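Local coordinates for phosphoribosylaminoimidazole carboxylase, ATPase subunit (Thermus thermophilus, PDB 3AW8), which probably catalyses the ATP-dependent carboxylation of 5-aminoimidazole ribonucleotide with bicarbonate to N5-carboxyaminoimidazole ribonucleotide, a step of de novo purine biosynthesis, at residues M1-G7 with L23-D29; L53-A57 with R77-L82. All blocks are in the same frame, centred on the assembly; numbering follows the deposited sequence.

Contact 1: residues M1-G7 with L23-D29; sequences MIGILGG and LSFRFLD
Strands 2-5 and 25-29 are the two parallel strands of a beta-alpha-beta unit whose crossover helix is 9-18, the opening of the Rossmann-like preATP-grasp domain. Their segment axes approach to 4.7 Å at 20°. The register runs straight, I2 opposite F25 through L5 opposite L28, with CA atoms 4.8 to 5.3 Å apart. Bonds alternate as parallel pairing requires: I2 N to S24 O 2.9 Å, R26 N to I2 O 3.1 Å, I4 N to R26 O 2.9 Å, L28 N to I4 O 3.2 Å and G6 N to L28 O 2.9 Å.

M1, I2 and I4 lose the most surface. M1, with chi1 and chi2 both t, lays SD over one face of the R26 guanidinium, 3.7 Å from NH2; that same guanidinium is also held by E58 and the carbonyl of F56. On the other face of the sheet I2 and I4, both mt, sit with F25 and F27: I2 CB is 4.0 Å from F25 CD1, I2 CD1 3.8 Å from L23 CD1, and I4 CD1 bridges F25 CD1 at 3.9 Å and F27 CE2 at 3.5 Å. Helix 278-287 covers I2 and F25 through L283. Past the strand, G6 takes phi 110°, a conformation suited to glycine, and the chain turns so that G7 N donates to D29 OD2 at 2.9 Å.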
loop_
_atom_site.group_PDB
_atom_site.type_symbol
_atom_site.label_atom_id
_atom_site.label_comp_id
_atom_site.label_asym_id
_atom_site.label_seq_id
_atom_site.Cartn_x
_atom_site.Cartn_y
_atom_site.Cartn_z
ATOM N N MET A 1 3.123 -16.014 -12.086
ATOM C CA MET A 1 3.657 -15.881 -10.708
ATOM C C MET A 1 5.090 -15.369 -10.741
ATOM O O MET A 1 5.954 -15.963 -11.391
ATOM C CB MET A 1 3.630 -17.230 -9.982
ATOM C CG MET A 1 4.172 -17.139 -8.566
ATOM S SD MET A 1 4.268 -18.691 -7.669
ATOM C CE MET A 1 2.548 -18.948 -7.260
ATOM N N ILE A 2 5.344 -14.274 -10.033
ATOM C CA ILE A 2 6.681 -13.718 -9.993
ATOM C C ILE A 2 7.502 -14.390 -8.906
ATOM O O ILE A 2 7.015 -14.626 -7.799
ATOM C CB ILE A 2 6.644 -12.200 -9.748
ATOM C CG1 ILE A 2 5.967 -11.509 -10.941
ATOM C CG2 ILE A 2 8.062 -11.676 -9.526
ATOM C CD1 ILE A 2 5.785 -10.021 -10.774
ATOM N N GLY A 3 8.744 -14.716 -9.246
ATOM C CA GLY A 3 9.644 -15.353 -8.306
ATOM C C GLY A 3 10.707 -14.348 -7.914
ATOM O O GLY A 3 11.219 -13.611 -8.762
ATOM N N ILE A 4 11.041 -14.308 -6.632
ATOM C CA ILE A 4 12.039 -13.365 -6.155
ATOM C C ILE A 4 13.167 -14.027 -5.376
ATOM O O ILE A 4 12.926 -14.732 -4.386
ATOM C CB ILE A 4 11.395 -12.275 -5.242
ATOM C CG1 ILE A 4 10.451 -11.388 -6.060
ATOM C CG2 ILE A 4 12.479 -11.426 -4.599
ATOM C CD1 ILE A 4 9.606 -10.472 -5.229
ATOM N N LEU A 5 14.394 -13.806 -5.835
ATOM C CA LEU A 5 15.554 -14.331 -5.142
ATOM C C LEU A 5 15.774 -13.386 -3.950
ATOM O O LEU A 5 16.044 -12.189 -4.121
ATOM C CB LEU A 5 16.771 -14.337 -6.076
ATOM C CG LEU A 5 17.179 -15.639 -6.797
ATOM C CD1 LEU A 5 16.057 -16.651 -6.815
ATOM C CD2 LEU A 5 17.610 -15.302 -8.210
ATOM N N GLY A 6 15.615 -13.932 -2.746
ATOM C CA GLY A 6 15.782 -13.150 -1.535
ATOM C C GLY A 6 14.457 -12.918 -0.824
ATOM O O GLY A 6 13.512 -12.387 -1.420
ATOM N N GLY A 7 14.382 -13.313 0.445
ATOM C CA GLY A 7 13.157 -13.136 1.202
ATOM C C GLY A 7 13.198 -11.997 2.209
ATOM O O GLY A 7 12.452 -12.011 3.197
ATOM N N LEU A 23 -1.088 -9.899 -8.720
ATOM C CA LEU A 23 0.043 -10.787 -8.958
ATOM C C LEU A 23 0.242 -11.816 -7.833
ATOM O O LEU A 23 -0.421 -11.769 -6.793
ATOM C CB LEU A 23 1.320 -9.966 -9.119
ATOM C CG LEU A 23 1.328 -8.842 -10.165
ATOM C CD1 LEU A 23 2.619 -8.043 -10.053
ATOM C CD2 LEU A 23 1.182 -9.431 -11.567
ATOM N N SER A 24 1.162 -12.748 -8.061
ATOM C CA SER A 24 1.488 -13.796 -7.095
ATOM C C SER A 24 2.990 -13.823 -6.914
ATOM O O SER A 24 3.742 -13.432 -7.810
ATOM C CB SER A 24 1.020 -15.153 -7.594
ATOM O OG SER A 24 -0.377 -15.138 -7.738
ATOM N N PHE A 25 3.439 -14.308 -5.768
ATOM C CA PHE A 25 4.865 -14.316 -5.500
ATOM C C PHE A 25 5.344 -15.579 -4.837
ATOM O O PHE A 25 4.571 -16.277 -4.187
ATOM C CB PHE A 25 5.218 -13.115 -4.604
ATOM C CG PHE A 25 4.899 -11.796 -5.227
ATOM C CD1 PHE A 25 5.845 -11.129 -5.992
ATOM C CD2 PHE A 25 3.623 -11.256 -5.114
ATOM C CE1 PHE A 25 5.527 -9.936 -6.645
ATOM C CE2 PHE A 25 3.288 -10.067 -5.762
ATOM C CZ PHE A 25 4.243 -9.403 -6.531
ATOM N N ARG A 26 6.629 -15.862 -5.030
ATOM C CA ARG A 26 7.295 -16.990 -4.405
ATOM C C ARG A 26 8.705 -16.505 -4.109
ATOM O O ARG A 26 9.385 -15.969 -4.987
ATOM C CB ARG A 26 7.348 -18.198 -5.334
ATOM C CG ARG A 26 8.051 -19.391 -4.697
ATOM C CD ARG A 26 8.111 -20.566 -5.644
ATOM N NE ARG A 26 6.787 -21.103 -5.936
ATOM C CZ ARG A 26 6.498 -21.804 -7.028
ATOM N NH1 ARG A 26 7.439 -22.046 -7.928
ATOM N NH2 ARG A 26 5.270 -22.260 -7.221
ATOM N N PHE A 27 9.148 -16.670 -2.872
ATOM C CA PHE A 27 10.489 -16.225 -2.511
ATOM C C PHE A 27 11.396 -17.410 -2.252
ATOM O O PHE A 27 10.928 -18.515 -1.977
ATOM C CB PHE A 27 10.459 -15.342 -1.248
ATOM C CG PHE A 27 9.540 -14.165 -1.350
ATOM C CD1 PHE A 27 8.204 -14.275 -0.975
ATOM C CD2 PHE A 27 9.988 -12.968 -1.890
ATOM C CE1 PHE A 27 7.326 -13.205 -1.146
ATOM C CE2 PHE A 27 9.117 -11.892 -2.066
ATOM C CZ PHE A 27 7.780 -12.013 -1.694
ATOM N N LEU A 28 12.698 -17.171 -2.352
ATOM C CA LEU A 28 13.702 -18.192 -2.070
ATOM C C LEU A 28 14.640 -17.491 -1.093
ATOM O O LEU A 28 15.050 -16.358 -1.328
ATOM C CB LEU A 28 14.489 -18.595 -3.327
ATOM C CG LEU A 28 15.182 -19.972 -3.285
ATOM C CD1 LEU A 28 16.260 -20.036 -4.362
ATOM C CD2 LEU A 28 15.817 -20.226 -1.935
ATOM N N ASP A 29 14.945 -18.151 0.014
ATOM C CA ASP A 29 15.841 -17.589 1.007
ATOM C C ASP A 29 16.274 -18.726 1.906
ATOM O O ASP A 29 15.486 -19.616 2.211
ATOM C CB ASP A 29 15.142 -16.500 1.836
ATOM C CG ASP A 29 16.135 -15.626 2.598
ATOM O OD1 ASP A 29 16.712 -16.097 3.607
ATOM O OD2 ASP A 29 16.357 -14.469 2.170
HETATM O O HOH W 1 1.356 -13.578 -10.923
#

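Contact 2: residues L53-A57 with R77-L82; sequences LLRFA and RLEGRL
Two helix ends lie side by side here, the C-terminal part of helix 50-57 and that of helix 72-81, within the Rossmann-like preATP-grasp domain; strand 62-65 lies between them in the chain. The segment axes are 11.0 Å apart at closest and run in roughly the same direction, at 34° (signed crossing angle -34°). Side chains do most of the bridging, and the nearest CA atoms, A57 and L78, are 7.5 Å apart.

L53 points toward the second helix. Its CD2 presses against L78 CD2 at 3.3 Å, and its CD1 meets the aliphatic CG of R77 at 3.9 Å. L54, rotamer mt, starts sideways but reaches across with both methyls: CD1 lies 3.7 Å from R77 NH1, while CD2 sits over one face of the R77 guanidinium and comes to 2.9 Å from R81 NH1, unusually close. R77 NE has its own salt bridge, to E50. F56 also leaves sideways, yet its ring edge touches the second helix, CE1 to L78 CD2 at 4.0 Å; the ring itself lies on the sheet, against L5 and L28. A57 points toward the second helix, its CB 4.1 Å from L78 CG and 3.9 Å from L82 CD1, its O 3.8 Å from L82 CD1.

L78 (chi1 -85°, chi2 40°) is therefore the residue on which the contact centres, meeting L53, F56 and A57 and, more distantly, L54. Between these segments the joint is made by van der Waals contact, a leucine-rich interior flanked at L54 by R77 and R81, and it has no directional polar bond to fix its register.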
loop_
_atom_site.group_PDB
_atom_site.type_symbol
_atom_site.label_atom_id
_atom_site.label_comp_id
_atom_site.label_asym_id
_atom_site.label_seq_id
_atom_site.Cartn_x
_atom_site.Cartn_y
_atom_site.Cartn_z
ATOM N N LEU A 53 16.830 -24.357 -5.899
ATOM C CA LEU A 53 16.745 -23.367 -6.957
ATOM C C LEU A 53 15.704 -23.757 -8.002
ATOM O O LEU A 53 14.768 -23.003 -8.258
ATOM C CB LEU A 53 18.108 -23.193 -7.633
ATOM C CG LEU A 53 18.593 -21.763 -7.887
ATOM C CD1 LEU A 53 19.543 -21.754 -9.053
ATOM C CD2 LEU A 53 17.437 -20.859 -8.199
ATOM N N LEU A 54 15.867 -24.939 -8.601
ATOM C CA LEU A 54 14.948 -25.425 -9.636
ATOM C C LEU A 54 13.521 -25.684 -9.135
ATOM O O LEU A 54 12.550 -25.471 -9.864
ATOM C CB LEU A 54 15.520 -26.690 -10.274
ATOM C CG LEU A 54 16.902 -26.482 -10.907
ATOM C CD1 LEU A 54 17.447 -27.813 -11.375
ATOM C CD2 LEU A 54 16.810 -25.493 -12.070
ATOM N N ARG A 55 13.403 -26.143 -7.893
ATOM C CA ARG A 55 12.098 -26.393 -7.296
ATOM C C ARG A 55 11.345 -25.062 -7.210
ATOM O O ARG A 55 10.175 -24.966 -7.583
ATOM C CB ARG A 55 12.269 -26.996 -5.902
ATOM C CG ARG A 55 10.961 -27.261 -5.178
ATOM C CD ARG A 55 11.154 -28.093 -3.911
ATOM N NE ARG A 55 11.990 -27.446 -2.896
ATOM C CZ ARG A 55 13.256 -27.773 -2.637
ATOM N NH1 ARG A 55 13.928 -27.125 -1.692
ATOM N NH2 ARG A 55 13.856 -28.748 -3.316
ATOM N N PHE A 56 12.037 -24.031 -6.731
ATOM C CA PHE A 56 11.459 -22.699 -6.600
ATOM C C PHE A 56 11.109 -22.083 -7.961
ATOM O O PHE A 56 10.171 -21.295 -8.079
ATOM C CB PHE A 56 12.447 -21.800 -5.815
ATOM C CG PHE A 56 12.495 -20.360 -6.274
ATOM C CD1 PHE A 56 13.317 -19.979 -7.327
ATOM C CD2 PHE A 56 11.703 -19.388 -5.656
ATOM C CE1 PHE A 56 13.358 -18.658 -7.770
ATOM C CE2 PHE A 56 11.733 -18.055 -6.092
ATOM C CZ PHE A 56 12.567 -17.690 -7.157
ATOM N N ALA A 57 11.840 -22.459 -9.001
ATOM C CA ALA A 57 11.591 -21.879 -10.315
ATOM C C ALA A 57 10.390 -22.421 -11.081
ATOM O O ALA A 57 9.913 -21.774 -12.005
ATOM C CB ALA A 57 12.841 -21.996 -11.168
ATOM N N ARG A 77 21.803 -19.555 -13.748
ATOM C CA ARG A 77 21.303 -20.917 -13.865
ATOM C C ARG A 77 19.844 -20.929 -14.314
ATOM O O ARG A 77 19.427 -21.802 -15.073
ATOM C CB ARG A 77 21.425 -21.641 -12.523
ATOM C CG ARG A 77 20.840 -23.050 -12.516
ATOM C CD ARG A 77 21.749 -24.034 -13.248
ATOM N NE ARG A 77 21.164 -25.371 -13.309
ATOM C CZ ARG A 77 20.190 -25.722 -14.142
ATOM N NH1 ARG A 77 19.711 -26.960 -14.126
ATOM N NH2 ARG A 77 19.702 -24.837 -15.004
ATOM N N LEU A 78 19.070 -19.960 -13.841
ATOM C CA LEU A 78 17.658 -19.872 -14.192
ATOM C C LEU A 78 17.419 -19.055 -15.451
ATOM O O LEU A 78 16.369 -19.181 -16.080
ATOM C CB LEU A 78 16.871 -19.244 -13.041
ATOM C CG LEU A 78 16.363 -20.116 -11.892
ATOM C CD1 LEU A 78 17.384 -21.152 -11.502
ATOM C CD2 LEU A 78 16.045 -19.215 -10.718
ATOM N N GLU A 79 18.389 -18.222 -15.818
ATOM C CA GLU A 79 18.256 -17.360 -16.988
ATOM C C GLU A 79 17.810 -18.121 -18.229
ATOM O O GLU A 79 16.998 -17.623 -19.013
ATOM C CB GLU A 79 19.574 -16.638 -17.277
ATOM C CG GLU A 79 19.390 -15.330 -18.040
ATOM C CD GLU A 79 20.635 -14.449 -18.007
ATOM O OE1 GLU A 79 20.495 -13.212 -18.185
ATOM O OE2 GLU A 79 21.750 -14.994 -17.807
ATOM N N GLY A 80 18.339 -19.325 -18.413
ATOM C CA GLY A 80 17.952 -20.105 -19.570
ATOM C C GLY A 80 16.498 -20.522 -19.478
ATOM O O GLY A 80 15.722 -20.297 -20.407
ATOM N N ARG A 81 16.135 -21.109 -18.339
ATOM C CA ARG A 81 14.784 -21.606 -18.066
ATOM C C ARG A 81 13.643 -20.584 -18.176
ATOM O O ARG A 81 12.625 -20.860 -18.814
ATOM C CB ARG A 81 14.766 -22.236 -16.675
ATOM C CG ARG A 81 16.063 -22.973 -16.334
ATOM C CD ARG A 81 16.019 -24.447 -16.687
ATOM N NE ARG A 81 15.735 -25.271 -15.513
ATOM C CZ ARG A 81 14.618 -25.198 -14.796
ATOM N NH1 ARG A 81 14.451 -25.988 -13.743
ATOM N NH2 ARG A 81 13.663 -24.342 -15.131
ATOM N N LEU A 82 13.791 -19.421 -17.540
ATOM C CA LEU A 82 12.751 -18.392 -17.603
ATOM C C LEU A 82 13.306 -16.971 -17.721
ATOM O O LEU A 82 14.507 -16.752 -17.576
ATOM C CB LEU A 82 11.805 -18.492 -16.388
ATOM C CG LEU A 82 12.247 -18.518 -14.916
ATOM C CD1 LEU A 82 12.227 -19.941 -14.401
ATOM C CD2 LEU A 82 13.618 -17.901 -14.747
#

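Contact 1 closes before contact 2 opens, so the two follow one another in the chain, and all four segments belong to the preATP-grasp domain. Their centres are 12 Å apart. Contact 1 pairs the central strands of the four-stranded parallel sheet; contact 2 joins two helices, of which 50-57 packs on that sheet. F56 is the shared piece: its CE1 lies 3.5 Å from L5 CD1, its CD2 3.7 Å from L28 CB, and its carbonyl O is 2.8 Å from R26 NH1, probably a hydrogen bond. F56 thus ties the helix pair to the sheet within one domain, away from the AMP pocket.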